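Local structure of endo-beta-1,4-mannanase (Alicyclobacillus acidocaldarius, 4CD6) at residues Gly11-Met16 against Gly277-Glu282; Gly101-Glu106 against Glu151-Glu156; Leu176-Cys181 against Pro226-Glu231; Ser200-Pro205 against Met230-Pro235. The protein probably cleaves internal beta-1,4-mannosidic linkages of mannans, as a TIM-barrel endo-mannanase of glycoside hydrolase family 113. All coordinates share one frame; numbering follows the deposited sequence.

Contact 1: Gly11-Met16 against Gly277-Glu282. With BMA (beta-D-mannopyranose), chain C; IFM (5-hydroxymethyl-3,4-dihydroxypiperidine), chain B.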
# COMPACT_ATOMS: atom_id res chain seq x y z
N GLY A 11 -1.90 14.00 -10.77
CA GLY A 11 -2.85 13.35 -11.63
C GLY A 11 -3.57 12.24 -10.86
O GLY A 11 -2.96 11.52 -10.06
N PHE A 12 -4.86 12.11 -11.08
CA PHE A 12 -5.65 11.10 -10.41
C PHE A 12 -5.00 9.72 -10.57
O PHE A 12 -4.57 9.36 -11.67
CB PHE A 12 -7.09 11.13 -10.98
CG PHE A 12 -8.08 10.28 -10.22
CD1 PHE A 12 -8.26 8.96 -10.55
CD2 PHE A 12 -8.85 10.82 -9.19
CE1 PHE A 12 -9.19 8.17 -9.88
CE2 PHE A 12 -9.79 10.04 -8.52
CZ PHE A 12 -9.95 8.70 -8.86
N ILE A 13 -4.90 8.99 -9.45
CA ILE A 13 -4.13 7.75 -9.37
C ILE A 13 -4.96 6.55 -9.76
O ILE A 13 -6.01 6.31 -9.19
CB ILE A 13 -3.58 7.52 -7.95
CG1 ILE A 13 -2.56 8.62 -7.61
CG2 ILE A 13 -2.90 6.15 -7.82
CD1 ILE A 13 -2.18 8.66 -6.15
N ARG A 14 -4.46 5.83 -10.76
CA ARG A 14 -5.00 4.58 -11.26
C ARG A 14 -3.86 3.58 -11.09
O ARG A 14 -3.00 3.39 -11.98
CB ARG A 14 -5.38 4.76 -12.72
CG ARG A 14 -6.57 5.68 -12.91
CD ARG A 14 -6.81 5.89 -14.39
NE ARG A 14 -5.87 6.85 -14.98
CZ ARG A 14 -4.92 6.55 -15.86
NH1 ARG A 14 -4.73 5.30 -16.28
NH2 ARG A 14 -4.16 7.53 -16.36
N GLY A 15 -3.82 2.96 -9.93
CA GLY A 15 -2.58 2.29 -9.53
C GLY A 15 -2.74 0.85 -9.13
O GLY A 15 -3.83 0.41 -8.86
N MET A 16 -1.60 0.18 -8.97
CA MET A 16 -1.59 -1.23 -8.55
C MET A 16 -0.36 -1.54 -7.72
O MET A 16 0.73 -1.12 -8.09
CB MET A 16 -1.61 -2.08 -9.79
CG MET A 16 -1.59 -3.60 -9.50
SD MET A 16 -2.98 -4.32 -8.56
CE MET A 16 -4.32 -4.14 -9.72
N GLY A 277 -7.65 9.13 -5.84
CA GLY A 277 -7.66 7.84 -6.51
C GLY A 277 -7.30 6.58 -5.73
O GLY A 277 -7.43 6.50 -4.50
N TYR A 278 -6.83 5.60 -6.50
CA TYR A 278 -6.86 4.18 -6.09
C TYR A 278 -5.55 3.48 -6.36
O TYR A 278 -5.13 3.39 -7.53
CB TYR A 278 -7.88 3.47 -6.93
CG TYR A 278 -9.30 4.02 -6.93
CD1 TYR A 278 -10.20 3.68 -5.95
CD2 TYR A 278 -9.74 4.86 -7.94
CE1 TYR A 278 -11.50 4.16 -5.95
CE2 TYR A 278 -11.04 5.34 -7.96
CZ TYR A 278 -11.91 4.99 -6.96
OH TYR A 278 -13.21 5.46 -6.98
N MET A 279 -4.91 2.98 -5.29
CA MET A 279 -3.75 2.11 -5.44
C MET A 279 -4.25 0.70 -5.05
O MET A 279 -4.45 0.37 -3.88
CB MET A 279 -2.61 2.57 -4.56
CG MET A 279 -1.28 2.00 -4.95
SD MET A 279 -0.52 2.74 -6.39
CE MET A 279 -0.09 4.35 -5.80
N LEU A 280 -4.51 -0.08 -6.07
CA LEU A 280 -5.16 -1.36 -5.87
C LEU A 280 -4.23 -2.37 -5.21
O LEU A 280 -3.01 -2.29 -5.33
CB LEU A 280 -5.72 -1.90 -7.19
CG LEU A 280 -6.77 -1.03 -7.92
CD1 LEU A 280 -7.38 -1.78 -9.10
CD2 LEU A 280 -7.84 -0.53 -6.99
N TRP A 281 -4.85 -3.30 -4.49
CA TRP A 281 -4.15 -4.40 -3.80
C TRP A 281 -4.72 -5.66 -4.42
O TRP A 281 -5.91 -5.85 -4.34
CB TRP A 281 -4.46 -4.40 -2.31
CG TRP A 281 -3.59 -5.32 -1.52
CD1 TRP A 281 -3.85 -6.63 -1.19
CD2 TRP A 281 -2.29 -5.03 -0.99
NE1 TRP A 281 -2.81 -7.16 -0.49
CE2 TRP A 281 -1.84 -6.20 -0.35
CE3 TRP A 281 -1.47 -3.90 -0.99
CZ2 TRP A 281 -0.60 -6.27 0.26
CZ3 TRP A 281 -0.24 -3.96 -0.37
CH2 TRP A 281 0.18 -5.14 0.26
N GLU A 282 -3.93 -6.50 -5.10
CA GLU A 282 -2.51 -6.41 -5.34
C GLU A 282 -2.20 -7.25 -6.57
O GLU A 282 -3.09 -7.93 -7.11
CB GLU A 282 -1.70 -6.93 -4.13
CG GLU A 282 -1.98 -8.42 -3.84
CD GLU A 282 -1.13 -9.02 -2.75
OE1 GLU A 282 0.06 -8.68 -2.65
OE2 GLU A 282 -1.65 -9.90 -2.03
C1 BMA C . -1.85 -9.66 2.71
C2 BMA C . -1.78 -10.46 1.42
C3 BMA C . -1.25 -11.84 1.80
C4 BMA C . 0.08 -11.70 2.53
C5 BMA C . 0.03 -10.70 3.70
C6 BMA C . 1.42 -10.55 4.33
O2 BMA C . -0.93 -9.83 0.44
O3 BMA C . -1.05 -12.66 0.65
O4 BMA C . 0.45 -12.97 3.04
O5 BMA C . -0.53 -9.46 3.24
O6 BMA C . 1.43 -9.57 5.39
O4 IFM B . -2.06 -8.26 2.58
C4 IFM B . -2.56 -7.35 3.58
C3 IFM B . -1.44 -6.38 3.93
O3 IFM B . -0.43 -7.10 4.65
C2 IFM B . -1.90 -5.14 4.72
N IFM B . -3.23 -4.68 4.30
C1 IFM B . -4.31 -5.65 4.04
C5 IFM B . -3.79 -6.65 3.02
C6 IFM B . -4.88 -7.59 2.51
O6 IFM B . -5.39 -8.48 3.52
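The seam that closes the (beta/alpha)8 barrel lies between I13-M16 and G277-L280, where the first and last strands run parallel, 7° apart. Three backbone bonds sew it: Y278 N to I13 O, G15 N to Y278 O (2.8 Å) and L280 N to G15 O. F12 lays its ring over G277, which has no side chain to intervene; G277 CA stands 3.4 Å from F12 CZ, a CH-pi contact over the face. At the edge of the same ring comes Y278, F12 CZ to Y278 CE2 3.6 Å, with the two ring planes at 70°. The doubly bent chain of M279 carries SD to 3.8 Å from G15 CA, on the barrel-interior side, where its CE also meets I13 CG2. Facing the other way, M16 folds its CE against L280 CB at 3.7 Å. Past the corner at W281 the strand reaches the sugars. The indole has IFM C5 over one face and E282 CB over the other, while E282 OE2 accepts a bond of 2.6 Å from BMA O2. The peptide between W281 and E282 is cis, as at the sugar-binding tryptophan that ends the eighth strand in clan GH-A glycosidases.

Contact 2: Gly101-Glu106 against Glu151-Glu156. With IFM (5-hydroxymethyl-3,4-dihydroxypiperidine), chain B.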
# COMPACT_ATOMS: atom_id res chain seq x y z
N GLY A 101 3.14 -14.02 12.36
CA GLY A 101 1.89 -13.68 11.66
C GLY A 101 1.01 -12.64 12.35
O GLY A 101 -0.13 -12.44 11.95
N THR A 102 1.52 -11.99 13.39
CA THR A 102 0.79 -10.90 14.05
C THR A 102 0.75 -9.69 13.11
O THR A 102 1.78 -9.26 12.61
CB THR A 102 1.47 -10.45 15.35
OG1 THR A 102 1.68 -11.58 16.21
CG2 THR A 102 0.61 -9.40 16.07
N TRP A 103 -0.45 -9.15 12.90
CA TRP A 103 -0.61 -7.87 12.18
C TRP A 103 0.25 -6.74 12.76
O TRP A 103 0.27 -6.50 13.97
CB TRP A 103 -2.10 -7.47 12.21
CG TRP A 103 -2.45 -6.18 11.51
CD1 TRP A 103 -2.11 -5.81 10.25
CD2 TRP A 103 -3.25 -5.12 12.04
NE1 TRP A 103 -2.62 -4.57 9.97
CE2 TRP A 103 -3.34 -4.13 11.04
CE3 TRP A 103 -3.91 -4.91 13.25
CZ2 TRP A 103 -4.05 -2.95 11.23
CZ3 TRP A 103 -4.62 -3.74 13.44
CH2 TRP A 103 -4.67 -2.77 12.44
N ARG A 104 0.92 -6.01 11.88
CA ARG A 104 1.77 -4.91 12.28
C ARG A 104 1.03 -3.77 13.00
O ARG A 104 1.63 -2.98 13.71
CB ARG A 104 2.53 -4.39 11.07
CG ARG A 104 1.65 -3.64 10.06
CD ARG A 104 2.45 -3.27 8.83
NE ARG A 104 2.55 -4.40 7.90
CZ ARG A 104 1.79 -4.59 6.84
NH1 ARG A 104 0.84 -3.70 6.50
NH2 ARG A 104 1.98 -5.64 6.07
N GLY A 105 -0.29 -3.67 12.80
CA GLY A 105 -1.08 -2.68 13.49
C GLY A 105 -1.31 -2.94 14.97
O GLY A 105 -1.89 -2.12 15.66
N GLU A 106 -0.81 -4.08 15.45
CA GLU A 106 -0.94 -4.50 16.83
C GLU A 106 0.40 -4.67 17.58
O GLU A 106 0.44 -5.27 18.65
CB GLU A 106 -1.67 -5.85 16.88
CG GLU A 106 -3.16 -5.73 16.78
CD GLU A 106 -3.83 -7.07 16.59
OE1 GLU A 106 -3.13 -8.07 16.38
OE2 GLU A 106 -5.08 -7.12 16.64
N GLU A 151 -0.68 1.04 8.08
CA GLU A 151 -1.57 0.36 9.04
C GLU A 151 -1.00 0.25 10.45
O GLU A 151 -1.30 -0.70 11.19
CB GLU A 151 -1.97 -1.02 8.51
CG GLU A 151 -2.79 -0.99 7.24
CD GLU A 151 -3.07 -2.34 6.65
OE1 GLU A 151 -2.89 -3.36 7.36
OE2 GLU A 151 -3.53 -2.36 5.47
N MET A 152 -0.19 1.21 10.86
CA MET A 152 0.50 1.10 12.15
C MET A 152 -0.35 1.68 13.27
O MET A 152 0.05 2.63 13.92
CB MET A 152 1.88 1.75 12.11
CG MET A 152 2.77 1.32 10.94
SD MET A 152 3.12 -0.42 10.93
CE MET A 152 4.35 -0.40 12.25
N THR A 153 -1.53 1.09 13.50
CA THR A 153 -2.48 1.67 14.44
C THR A 153 -1.95 1.91 15.84
O THR A 153 -2.12 3.01 16.37
CB THR A 153 -3.78 0.88 14.45
OG1 THR A 153 -4.34 0.96 13.15
CG2 THR A 153 -4.78 1.46 15.44
N THR A 154 -1.26 0.94 16.41
CA THR A 154 -0.71 1.12 17.75
C THR A 154 0.43 2.09 17.80
O THR A 154 0.69 2.67 18.85
CB THR A 154 -0.27 -0.21 18.38
OG1 THR A 154 0.55 -0.94 17.46
CG2 THR A 154 -1.49 -1.02 18.74
N ALA A 155 1.13 2.27 16.67
CA ALA A 155 2.25 3.20 16.63
C ALA A 155 1.78 4.62 16.48
O ALA A 155 2.49 5.52 16.86
CB ALA A 155 3.25 2.84 15.54
N GLU A 156 0.57 4.83 15.94
CA GLU A 156 0.15 6.18 15.58
C GLU A 156 0.14 7.22 16.71
O GLU A 156 0.48 8.39 16.47
CB GLU A 156 -1.21 6.13 14.81
CG GLU A 156 -1.06 5.65 13.37
CD GLU A 156 -2.34 5.14 12.72
OE1 GLU A 156 -3.41 5.21 13.37
OE2 GLU A 156 -2.26 4.65 11.57
O4 IFM B . -2.06 -8.26 2.58
C4 IFM B . -2.56 -7.35 3.58
C3 IFM B . -1.44 -6.38 3.93
O3 IFM B . -0.43 -7.10 4.65
C2 IFM B . -1.90 -5.14 4.72
N IFM B . -3.23 -4.68 4.30
C1 IFM B . -4.31 -5.65 4.04
C5 IFM B . -3.79 -6.65 3.02
C6 IFM B . -4.88 -7.59 2.51
O6 IFM B . -5.39 -8.48 3.52
O HOH W 1 1.40 -0.34 14.88
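W103 and E151 cross at about a right angle, indole and carboxylate planes 52° apart, and meet where the ring edge faces one oxygen. With CG anti to the backbone N (chi1 -180°), W103 reaches out to E151. W103 NE1 gives its hydrogen to E151 OE1 at 2.9 Å, nearly in the plane of the ring and on the anti lone pair of the oxygen, at an N-H...O angle of 159°. The other oxygen, E151 OE2, takes a 2.6 Å bond from IFM N. R104 passes obliquely: R104 NH1 to E151 OE1 is a long salt bridge of charge alone, no N-H aimed at the oxygen. R104 NH2 is instead bonded to IFM O3 and N97, and its NE to V96 O. E151 follows the fourth strand of the TIM barrel, the place of the acid/base glutamate in clan GH-A, consistent with its position beside the inhibitor nitrogen. Across the aliphatic part of R104 lies M152, its SD 3.6 Å from R104 CD. G105 slips in tightly, its CA 3.0 Å from E151 O. T154 N bonds G105 O at 3.2 Å, and a water bridges R104 O, T154 OG1 (itself hydrogen-bonded to I107 O) and A155 N.

Contact 3: Leu176-Cys181 against Pro226-Glu231; sequences LVTYNC and PLFFME. With IFM (5-hydroxymethyl-3,4-dihydroxypiperidine), chain B.
N180 holds its CG opposite its own backbone N (chi1 166°), which carries the amide into the barrel towards M230. There M230 has an unusual first torsion, chi1 -102°, well away from a staggered position, followed by two more bends that curl the thioether back on itself. The outcome is close packing, N180 CG to M230 CB 3.6 Å, the two side chains crossing obliquely. One step deeper T178 turns its methyl, CG2, to M230 CG at 3.9 Å. T178 and F228 come from opposite directions, T178 OG1 4.1 Å from F228 CE1, while that hydroxyl is hydrogen-bonded to L197 O and S199 OG. Strand 197-201 separates these two strands in the sheet, which is why they meet through side chains inside the barrel. E231 leaves the same corner with its chain extended beyond CG and crosses N180 at about a right angle, amide and carboxylate planes 76° apart. E231 OE1 takes a 2.7 Å bond from IFM N as well as one from Y203, and its OE2 pairs with K93. No hydrogen bond crosses the contact itself: the fit is van der Waals, whereas the polar ends of T178 and E231 engage other residues and the ligand.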
# COMPACT_ATOMS: atom_id res chain seq x y z
N LEU A 176 7.06 12.97 -3.34
CA LEU A 176 5.83 12.93 -2.57
C LEU A 176 5.90 11.93 -1.42
O LEU A 176 6.32 10.77 -1.60
CB LEU A 176 4.65 12.58 -3.49
CG LEU A 176 4.29 13.66 -4.50
CD1 LEU A 176 3.35 13.08 -5.53
CD2 LEU A 176 3.65 14.85 -3.80
N VAL A 177 5.46 12.35 -0.24
CA VAL A 177 5.41 11.44 0.90
C VAL A 177 3.98 11.21 1.38
O VAL A 177 3.21 12.12 1.53
CB VAL A 177 6.29 11.95 2.04
CG1 VAL A 177 6.11 11.09 3.29
CG2 VAL A 177 7.75 11.97 1.58
N THR A 178 3.62 9.94 1.58
CA THR A 178 2.33 9.63 2.20
C THR A 178 2.52 8.71 3.39
O THR A 178 3.59 8.06 3.53
CB THR A 178 1.33 9.02 1.19
OG1 THR A 178 0.03 9.02 1.79
CG2 THR A 178 1.74 7.57 0.78
N TYR A 179 1.52 8.71 4.28
CA TYR A 179 1.37 7.68 5.32
C TYR A 179 0.04 7.01 5.06
O TYR A 179 -0.93 7.68 4.79
CB TYR A 179 1.41 8.26 6.76
CG TYR A 179 1.06 7.21 7.79
CD1 TYR A 179 1.97 6.20 8.11
CD2 TYR A 179 -0.16 7.22 8.44
CE1 TYR A 179 1.62 5.19 9.00
CE2 TYR A 179 -0.53 6.22 9.32
CZ TYR A 179 0.40 5.22 9.63
OH TYR A 179 0.04 4.19 10.49
N ASN A 180 0.02 5.67 5.16
CA ASN A 180 -1.14 4.82 4.84
C ASN A 180 -1.70 4.27 6.13
O ASN A 180 -1.08 3.39 6.77
CB ASN A 180 -0.66 3.76 3.85
CG ASN A 180 -1.60 2.57 3.64
OD1 ASN A 180 -2.76 2.48 4.06
ND2 ASN A 180 -1.08 1.68 2.86
N CYS A 181 -2.83 4.83 6.58
CA CYS A 181 -3.44 4.38 7.80
C CYS A 181 -4.45 3.27 7.46
O CYS A 181 -4.77 3.08 6.30
CB CYS A 181 -4.13 5.53 8.51
SG CYS A 181 -5.63 6.14 7.73
N PRO A 226 -5.11 16.45 -0.11
CA PRO A 226 -5.80 15.38 -0.84
C PRO A 226 -5.71 14.04 -0.14
O PRO A 226 -4.78 13.79 0.62
CB PRO A 226 -5.05 15.32 -2.17
CG PRO A 226 -4.28 16.58 -2.24
CD PRO A 226 -3.91 16.87 -0.83
N LEU A 227 -6.67 13.20 -0.46
CA LEU A 227 -6.81 11.86 0.10
C LEU A 227 -6.92 10.83 -0.99
O LEU A 227 -7.72 10.99 -1.91
CB LEU A 227 -8.03 11.79 1.02
CG LEU A 227 -8.23 10.51 1.84
CD1 LEU A 227 -8.93 10.78 3.17
CD2 LEU A 227 -8.96 9.43 1.08
N PHE A 228 -6.17 9.72 -0.85
CA PHE A 228 -6.34 8.59 -1.76
C PHE A 228 -6.27 7.27 -1.01
O PHE A 228 -6.02 7.23 0.19
CB PHE A 228 -5.41 8.65 -2.97
CG PHE A 228 -3.99 8.24 -2.70
CD1 PHE A 228 -3.12 9.10 -2.10
CD2 PHE A 228 -3.53 7.01 -3.12
CE1 PHE A 228 -1.79 8.72 -1.87
CE2 PHE A 228 -2.22 6.63 -2.91
CZ PHE A 228 -1.34 7.49 -2.30
N PHE A 229 -6.50 6.19 -1.74
CA PHE A 229 -6.45 4.86 -1.12
C PHE A 229 -5.13 4.20 -1.50
O PHE A 229 -4.92 3.91 -2.67
CB PHE A 229 -7.63 4.04 -1.58
CG PHE A 229 -8.99 4.65 -1.25
CD1 PHE A 229 -9.20 5.40 -0.10
CD2 PHE A 229 -10.07 4.41 -2.09
CE1 PHE A 229 -10.45 5.94 0.20
CE2 PHE A 229 -11.31 4.92 -1.80
CZ PHE A 229 -11.51 5.67 -0.65
N MET A 230 -4.23 4.02 -0.51
CA MET A 230 -2.95 3.38 -0.79
C MET A 230 -3.11 1.87 -0.85
O MET A 230 -2.27 1.22 -1.45
CB MET A 230 -1.88 3.74 0.24
CG MET A 230 -0.85 4.79 -0.20
SD MET A 230 0.11 4.33 -1.67
CE MET A 230 0.60 2.69 -1.25
N GLU A 231 -4.16 1.33 -0.26
CA GLU A 231 -4.57 -0.05 -0.56
C GLU A 231 -6.07 -0.07 -0.68
O GLU A 231 -6.78 0.49 0.14
CB GLU A 231 -4.20 -1.05 0.55
CG GLU A 231 -2.75 -1.12 0.91
CD GLU A 231 -2.43 -2.27 1.86
OE1 GLU A 231 -3.26 -3.19 2.03
OE2 GLU A 231 -1.32 -2.25 2.42
O4 IFM B . -2.06 -8.26 2.58
C4 IFM B . -2.56 -7.35 3.58
C3 IFM B . -1.44 -6.38 3.93
O3 IFM B . -0.43 -7.10 4.65
C2 IFM B . -1.90 -5.14 4.72
N IFM B . -3.23 -4.68 4.30
C1 IFM B . -4.31 -5.65 4.04
C5 IFM B . -3.79 -6.65 3.02
C6 IFM B . -4.88 -7.59 2.51
O6 IFM B . -5.39 -8.48 3.52

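Contact 4: Ser200-Pro205 against Met230-Pro235. With IFM (5-hydroxymethyl-3,4-dihydroxypiperidine), chain B.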
# COMPACT_ATOMS: atom_id res chain seq x y z
N SER A 200 -5.17 5.72 2.86
CA SER A 200 -5.69 4.68 3.73
C SER A 200 -5.84 3.33 3.02
O SER A 200 -5.78 3.25 1.79
CB SER A 200 -6.99 5.10 4.37
OG SER A 200 -8.05 5.08 3.43
N SER A 201 -5.94 2.29 3.86
CA SER A 201 -6.20 0.91 3.42
C SER A 201 -7.71 0.73 3.51
O SER A 201 -8.28 0.34 4.55
CB SER A 201 -5.46 -0.09 4.30
OG SER A 201 -4.08 -0.13 4.01
N ALA A 202 -8.34 1.11 2.42
CA ALA A 202 -9.79 1.36 2.41
C ALA A 202 -10.59 0.10 2.15
O ALA A 202 -11.38 -0.00 1.20
CB ALA A 202 -10.12 2.43 1.39
N TYR A 203 -10.38 -0.87 3.04
CA TYR A 203 -11.04 -2.19 2.92
C TYR A 203 -12.41 -2.09 3.59
O TYR A 203 -12.67 -2.71 4.61
CB TYR A 203 -10.17 -3.27 3.58
CG TYR A 203 -8.87 -3.51 2.85
CD1 TYR A 203 -8.84 -4.25 1.66
CD2 TYR A 203 -7.66 -3.06 3.36
CE1 TYR A 203 -7.66 -4.49 0.98
CE2 TYR A 203 -6.47 -3.29 2.68
CZ TYR A 203 -6.48 -4.01 1.50
OH TYR A 203 -5.31 -4.24 0.84
N TYR A 204 -13.28 -1.27 3.00
CA TYR A 204 -14.64 -1.09 3.52
C TYR A 204 -15.56 -2.17 2.97
O TYR A 204 -15.56 -2.42 1.77
CB TYR A 204 -15.19 0.33 3.23
CG TYR A 204 -14.39 1.39 4.00
CD1 TYR A 204 -14.50 1.50 5.39
CD2 TYR A 204 -13.52 2.26 3.33
CE1 TYR A 204 -13.74 2.41 6.11
CE2 TYR A 204 -12.76 3.20 4.04
CZ TYR A 204 -12.87 3.27 5.41
OH TYR A 204 -12.11 4.19 6.13
N PRO A 205 -16.34 -2.84 3.85
CA PRO A 205 -17.30 -3.81 3.30
C PRO A 205 -18.21 -3.14 2.27
O PRO A 205 -18.46 -1.92 2.32
CB PRO A 205 -18.09 -4.26 4.55
CG PRO A 205 -17.18 -4.01 5.70
CD PRO A 205 -16.41 -2.77 5.32
N MET A 230 -4.23 4.02 -0.51
CA MET A 230 -2.95 3.38 -0.79
C MET A 230 -3.11 1.87 -0.85
O MET A 230 -2.27 1.22 -1.45
CB MET A 230 -1.88 3.74 0.24
CG MET A 230 -0.85 4.79 -0.20
SD MET A 230 0.11 4.33 -1.67
CE MET A 230 0.60 2.69 -1.25
N GLU A 231 -4.16 1.33 -0.26
CA GLU A 231 -4.57 -0.05 -0.56
C GLU A 231 -6.07 -0.07 -0.68
O GLU A 231 -6.78 0.49 0.14
CB GLU A 231 -4.20 -1.05 0.55
CG GLU A 231 -2.75 -1.12 0.91
CD GLU A 231 -2.43 -2.27 1.86
OE1 GLU A 231 -3.26 -3.19 2.03
OE2 GLU A 231 -1.32 -2.25 2.42
N VAL A 232 -6.55 -0.78 -1.68
CA VAL A 232 -7.95 -1.13 -1.74
C VAL A 232 -8.09 -2.35 -2.63
O VAL A 232 -7.40 -2.47 -3.65
CB VAL A 232 -8.80 0.08 -2.20
CG1 VAL A 232 -8.49 0.49 -3.62
CG2 VAL A 232 -10.28 -0.19 -1.95
N GLY A 233 -8.94 -3.29 -2.22
CA GLY A 233 -9.07 -4.54 -2.97
C GLY A 233 -9.98 -5.52 -2.24
O GLY A 233 -10.52 -5.24 -1.14
N CYS A 234 -10.17 -6.66 -2.87
CA CYS A 234 -11.02 -7.72 -2.30
C CYS A 234 -10.59 -9.04 -2.92
O CYS A 234 -10.36 -9.09 -4.14
CB CYS A 234 -12.51 -7.46 -2.63
SG CYS A 234 -13.68 -8.59 -1.78
N PRO A 235 -10.48 -10.12 -2.10
CA PRO A 235 -10.24 -11.43 -2.66
C PRO A 235 -11.43 -11.93 -3.42
O PRO A 235 -12.57 -11.62 -3.06
CB PRO A 235 -10.05 -12.32 -1.43
CG PRO A 235 -9.74 -11.40 -0.30
CD PRO A 235 -10.46 -10.13 -0.63
O4 IFM B . -2.06 -8.26 2.58
C4 IFM B . -2.56 -7.35 3.58
C3 IFM B . -1.44 -6.38 3.93
O3 IFM B . -0.43 -7.10 4.65
C2 IFM B . -1.90 -5.14 4.72
N IFM B . -3.23 -4.68 4.30
C1 IFM B . -4.31 -5.65 4.04
C5 IFM B . -3.79 -6.65 3.02
C6 IFM B . -4.88 -7.59 2.51
O6 IFM B . -5.39 -8.48 3.52
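The ring of Y203 presents its edges to the strand end at E231-G233: E231 OE1 lies in its plane beside OH, and G233 O approaches Y203 CD1 at 3.4 Å. That carbonyl is buried with no hydrogen-bond partner in the model. More obliquely, IFM C1 comes to 3.5 Å from Y203 CE2. The E231 carboxylate is nearly perpendicular to the phenol, planes 85° apart, and Y203 OH donates to E231 OE1 at 2.6 Å on the anti lone pair, holding the oxygen that also faces the inhibitor nitrogen. Consecutive inverse gamma turns centred on A202 and Y203 swing the chain off strand 197-201, and Y203 CG, anti to its carbonyl carbon (chi1 -67°), turns the ring towards E231. The contact joins the strands of the beta-alpha-beta unit strand 197-201, helix 209-223, strand 227-232; in clan GH-A barrels a tyrosine after the sixth strand commonly steadies the nucleophile glutamate at the end of the seventh, consistent with the arrangement here. Beside the carboxylate, S201 OG sits 3.5 Å from E231 CD but is hydrogen-bonded to E151. The backbones are tied by A202 N to E231 O at 2.8 Å and by E231 N to S200 O, the latter almost straight at 175°; M230 N adds a weak bond to S200 O. V232 points CG2 at A202 O, 3.3 Å away.

Contacts 1, 3 and 4 are buried in the barrel, whereas contact 2 joins two loops beyond the third and fourth strands and is partly buried. Contacts 3 and 4 share M230 and E231: one packs across the interior without a hydrogen bond, the other pairs neighbouring strands through their backbones. Contact 1 adds the neighbouring strand 275-283 and closes it on strand 13-18, with M279 N and G277 O probably bonded to F229. Although the centres of contacts 1 and 2 are about 23 Å apart, all four reach IFM, contact 1 mainly by an indole face and the others by polar groups. Contact 2 meets contact 4 where carboxylate oxygens E151 OE2 and E231 OE1 converge on the inhibitor nitrogen.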